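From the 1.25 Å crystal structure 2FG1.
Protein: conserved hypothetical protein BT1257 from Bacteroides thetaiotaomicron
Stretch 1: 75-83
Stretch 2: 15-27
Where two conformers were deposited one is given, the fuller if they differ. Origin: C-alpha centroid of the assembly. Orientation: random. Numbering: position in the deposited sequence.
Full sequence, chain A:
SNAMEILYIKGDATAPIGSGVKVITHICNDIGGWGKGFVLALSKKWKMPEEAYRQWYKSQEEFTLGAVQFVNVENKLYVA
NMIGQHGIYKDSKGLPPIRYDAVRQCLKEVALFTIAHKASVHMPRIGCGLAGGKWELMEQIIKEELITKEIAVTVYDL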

# COMPACT_ATOMS: atom_id res chain seq x y z
N ASN A 75 -10.27 15.32 -4.36
CA ASN A 75 -11.45 15.24 -3.52
C ASN A 75 -11.78 13.76 -3.35
O ASN A 75 -11.94 13.01 -4.31
CB ASN A 75 -12.62 16.01 -4.13
CG ASN A 75 -13.83 16.04 -3.21
OD1 ASN A 75 -13.69 16.21 -1.99
ND2 ASN A 75 -15.01 15.88 -3.78
N LYS A 76 -11.80 13.33 -2.08
CA LYS A 76 -12.21 11.97 -1.69
C LYS A 76 -11.23 10.84 -2.06
O LYS A 76 -11.64 9.69 -2.22
CB LYS A 76 -13.61 11.65 -2.22
CG LYS A 76 -14.71 12.58 -1.69
CD LYS A 76 -15.93 12.56 -2.58
CE LYS A 76 -16.66 11.23 -2.52
NZ LYS A 76 -17.86 11.26 -3.40
N LEU A 77 -9.94 11.16 -2.18
CA LEU A 77 -8.95 10.16 -2.64
C LEU A 77 -7.59 10.37 -2.00
O LEU A 77 -6.99 11.45 -2.10
CB LEU A 77 -8.83 10.14 -4.17
CG LEU A 77 -7.92 9.08 -4.84
CD1 LEU A 77 -8.26 7.66 -4.42
CD2 LEU A 77 -8.00 9.22 -6.35
N TYR A 78 -7.11 9.33 -1.32
CA TYR A 78 -5.83 9.36 -0.62
C TYR A 78 -4.94 8.25 -1.14
O TYR A 78 -5.43 7.22 -1.64
CB TYR A 78 -6.02 9.17 0.89
CG TYR A 78 -6.85 10.25 1.51
CD1 TYR A 78 -6.26 11.36 2.13
CD2 TYR A 78 -8.25 10.19 1.45
CE1 TYR A 78 -7.05 12.37 2.68
CE2 TYR A 78 -9.04 11.20 1.99
CZ TYR A 78 -8.43 12.28 2.61
OH TYR A 78 -9.22 13.27 3.15
N VAL A 79 -3.63 8.44 -1.01
CA VAL A 79 -2.65 7.38 -1.24
C VAL A 79 -1.93 7.11 0.07
O VAL A 79 -1.50 8.06 0.75
CB VAL A 79 -1.64 7.76 -2.36
CG1 VAL A 79 -0.52 6.71 -2.48
CG2 VAL A 79 -2.35 7.96 -3.69
N ALA A 80 -1.81 5.84 0.44
CA ALA A 80 -1.08 5.43 1.63
C ALA A 80 0.26 4.85 1.22
O ALA A 80 0.33 3.77 0.62
CB ALA A 80 -1.90 4.40 2.41
N ASN A 81 1.33 5.59 1.53
CA ASN A 81 2.70 5.13 1.29
C ASN A 81 3.09 4.28 2.51
O ASN A 81 3.33 4.82 3.58
CB ASN A 81 3.66 6.32 1.18
CG ASN A 81 3.40 7.22 -0.03
OD1 ASN A 81 2.97 6.78 -1.08
ND2 ASN A 81 3.75 8.51 0.12
N MSE A 82 3.11 2.96 2.34
CA MSE A 82 3.29 2.03 3.45
C MSE A 82 4.70 1.46 3.43
O MSE A 82 5.06 0.78 2.49
CB MSE A 82 2.31 0.85 3.32
CG MSE A 82 0.82 1.25 3.26
SE MSE A 82 -0.38 -0.29 3.38
CE MSE A 82 0.27 -1.32 1.85
N ILE A 83 5.49 1.72 4.47
CA ILE A 83 6.86 1.20 4.45
C ILE A 83 6.85 -0.26 4.87
O ILE A 83 6.77 -0.58 6.06
CB ILE A 83 7.83 2.04 5.32
CG1 ILE A 83 7.82 3.51 4.87
CG2 ILE A 83 9.24 1.46 5.22
CD1 ILE A 83 8.74 4.40 5.69
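Stretch 2 (15-27) APIGSGVKVITHI

A side-chain hydrogen bond reinforces the backbone pairing of these two strands: His-26 NE2 donates to Asn-81 OD1 at 2.8 Å, with the acceptor near the plane of the imidazole ring. The two residues are bridge partners, yet their CA atoms stand 6.0 Å apart, the widest spacing in a register that otherwise runs at 4.6 to 5.0 Å from Leu-77/Lys-22 to Met-82/Ile-27. The backbone is loosened here as well, for His-26 N reaches Ala-80 O at 3.3 Å, the longest of the interstrand bonds.

Stretch 2 approaches as an extended loop, with positive phi at Gly-18 and Gly-20, and then runs as a strand through Ile-27, parallel to strand 77-83 and crossing it at -22°. The hydrogen bonds follow the parallel pattern, in which alternate residues of each strand bond to the other. Lys-22 N donates to Lys-76 O (3.0 Å) while Lys-22 O accepts from Tyr-78 N (2.9 Å); Ile-24 repeats this, its N bonding to Tyr-78 O and its O to Ala-80 N, both at 2.8 Å. Met-82 N to His-26 O (3.1 Å) completes the ladder.

On the face carrying Leu-77 and Val-79, Leu-77 CD1 packs 3.8 Å from Ile-24 CD1 and 4.0 Å from Pro-16 CG. The Lys-22 side chain starts on this face but leads away from stretch 1, and its NZ gathers the incoming loop by bonding to Pro-16 O (3.0 Å) and Gly-18 O (2.9 Å). On the other face, the Tyr-78 ring meets Val-21 edge-on, CE2 to CG1 at 3.8 Å; Ala-80 CB lies 3.9 Å from Val-23 CG1, and selenomethionine Met-82 places CE 3.9 Å from Thr-25 CB and 4.0 Å from Ile-27 CG1. Before the strands pair, one water accepts from both Gly-20 N (2.8 Å) and Lys-76 NZ (2.6 Å).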

# COMPACT_ATOMS: atom_id res chain seq x y z
N ALA A 15 -6.69 4.23 -10.92
CA ALA A 15 -8.01 4.63 -11.42
C ALA A 15 -9.07 3.81 -10.68
O ALA A 15 -9.73 2.94 -11.27
CB ALA A 15 -8.10 4.40 -12.93
N PRO A 16 -9.21 4.05 -9.36
CA PRO A 16 -10.04 3.14 -8.55
C PRO A 16 -11.53 3.26 -8.81
O PRO A 16 -12.04 4.35 -9.11
CB PRO A 16 -9.71 3.57 -7.12
CG PRO A 16 -9.35 5.03 -7.25
CD PRO A 16 -8.61 5.12 -8.55
N ILE A 17 -12.23 2.12 -8.71
CA ILE A 17 -13.65 2.04 -9.01
C ILE A 17 -14.53 2.54 -7.87
O ILE A 17 -14.06 2.75 -6.75
CB ILE A 17 -14.08 0.58 -9.34
CG1 ILE A 17 -13.95 -0.31 -8.10
CG2 ILE A 17 -13.29 0.06 -10.55
CD1 ILE A 17 -14.70 -1.65 -8.19
N GLY A 18 -15.81 2.70 -8.17
CA GLY A 18 -16.83 2.87 -7.14
C GLY A 18 -16.92 4.29 -6.64
O GLY A 18 -16.46 5.23 -7.29
N SER A 19 -17.52 4.43 -5.47
CA SER A 19 -17.88 5.73 -4.93
C SER A 19 -17.29 5.90 -3.54
O SER A 19 -16.64 5.00 -3.00
CB SER A 19 -19.40 5.86 -4.87
OG SER A 19 -19.94 4.86 -4.03
N GLY A 20 -17.51 7.08 -2.97
CA GLY A 20 -17.09 7.37 -1.61
C GLY A 20 -15.61 7.71 -1.49
O GLY A 20 -14.92 7.92 -2.50
N VAL A 21 -15.14 7.78 -0.25
CA VAL A 21 -13.75 8.07 0.02
C VAL A 21 -12.92 6.81 -0.25
O VAL A 21 -13.31 5.69 0.12
CB VAL A 21 -13.55 8.56 1.48
CG1 VAL A 21 -12.11 8.93 1.74
CG2 VAL A 21 -14.45 9.77 1.78
N LYS A 22 -11.77 6.98 -0.90
CA LYS A 22 -10.94 5.86 -1.34
C LYS A 22 -9.50 6.06 -0.90
O LYS A 22 -8.98 7.19 -0.93
CB LYS A 22 -10.98 5.73 -2.87
CG LYS A 22 -12.39 5.64 -3.48
CD LYS A 22 -12.34 5.80 -5.00
CE LYS A 22 -13.73 5.96 -5.59
NZ LYS A 22 -13.67 5.90 -7.08
N VAL A 23 -8.85 4.97 -0.51
CA VAL A 23 -7.42 4.98 -0.15
C VAL A 23 -6.71 3.97 -1.03
O VAL A 23 -7.03 2.76 -1.01
CB VAL A 23 -7.20 4.63 1.34
CG1 VAL A 23 -5.71 4.66 1.68
CG2 VAL A 23 -7.95 5.61 2.24
N ILE A 24 -5.75 4.44 -1.82
CA ILE A 24 -4.90 3.56 -2.63
C ILE A 24 -3.68 3.20 -1.78
O ILE A 24 -2.92 4.09 -1.37
CB ILE A 24 -4.44 4.28 -3.91
CG1 ILE A 24 -5.63 4.61 -4.81
CG2 ILE A 24 -3.41 3.42 -4.69
CD1 ILE A 24 -5.33 5.68 -5.85
N THR A 25 -3.49 1.91 -1.52
CA THR A 25 -2.40 1.46 -0.65
C THR A 25 -1.33 0.77 -1.47
O THR A 25 -1.65 -0.07 -2.31
CB THR A 25 -2.89 0.45 0.41
OG1 THR A 25 -3.48 -0.69 -0.25
CG2 THR A 25 -3.93 1.06 1.32
N HIS A 26 -0.06 1.07 -1.20
CA HIS A 26 1.02 0.36 -1.88
C HIS A 26 2.24 0.29 -0.96
O HIS A 26 2.35 1.03 0.01
CB HIS A 26 1.33 1.04 -3.22
CG HIS A 26 2.00 2.36 -3.07
ND1 HIS A 26 3.27 2.59 -3.52
CD2 HIS A 26 1.60 3.49 -2.44
CE1 HIS A 26 3.62 3.83 -3.21
NE2 HIS A 26 2.63 4.39 -2.54
N ILE A 27 3.15 -0.63 -1.28
CA ILE A 27 4.31 -0.91 -0.43
C ILE A 27 5.54 -0.17 -0.93
O ILE A 27 5.98 -0.35 -2.08
CB ILE A 27 4.60 -2.42 -0.35
CG1 ILE A 27 3.44 -3.17 0.32
CG2 ILE A 27 5.90 -2.66 0.42
CD1 ILE A 27 3.55 -4.69 0.25
O HOH W 1 -19.00 9.06 -4.18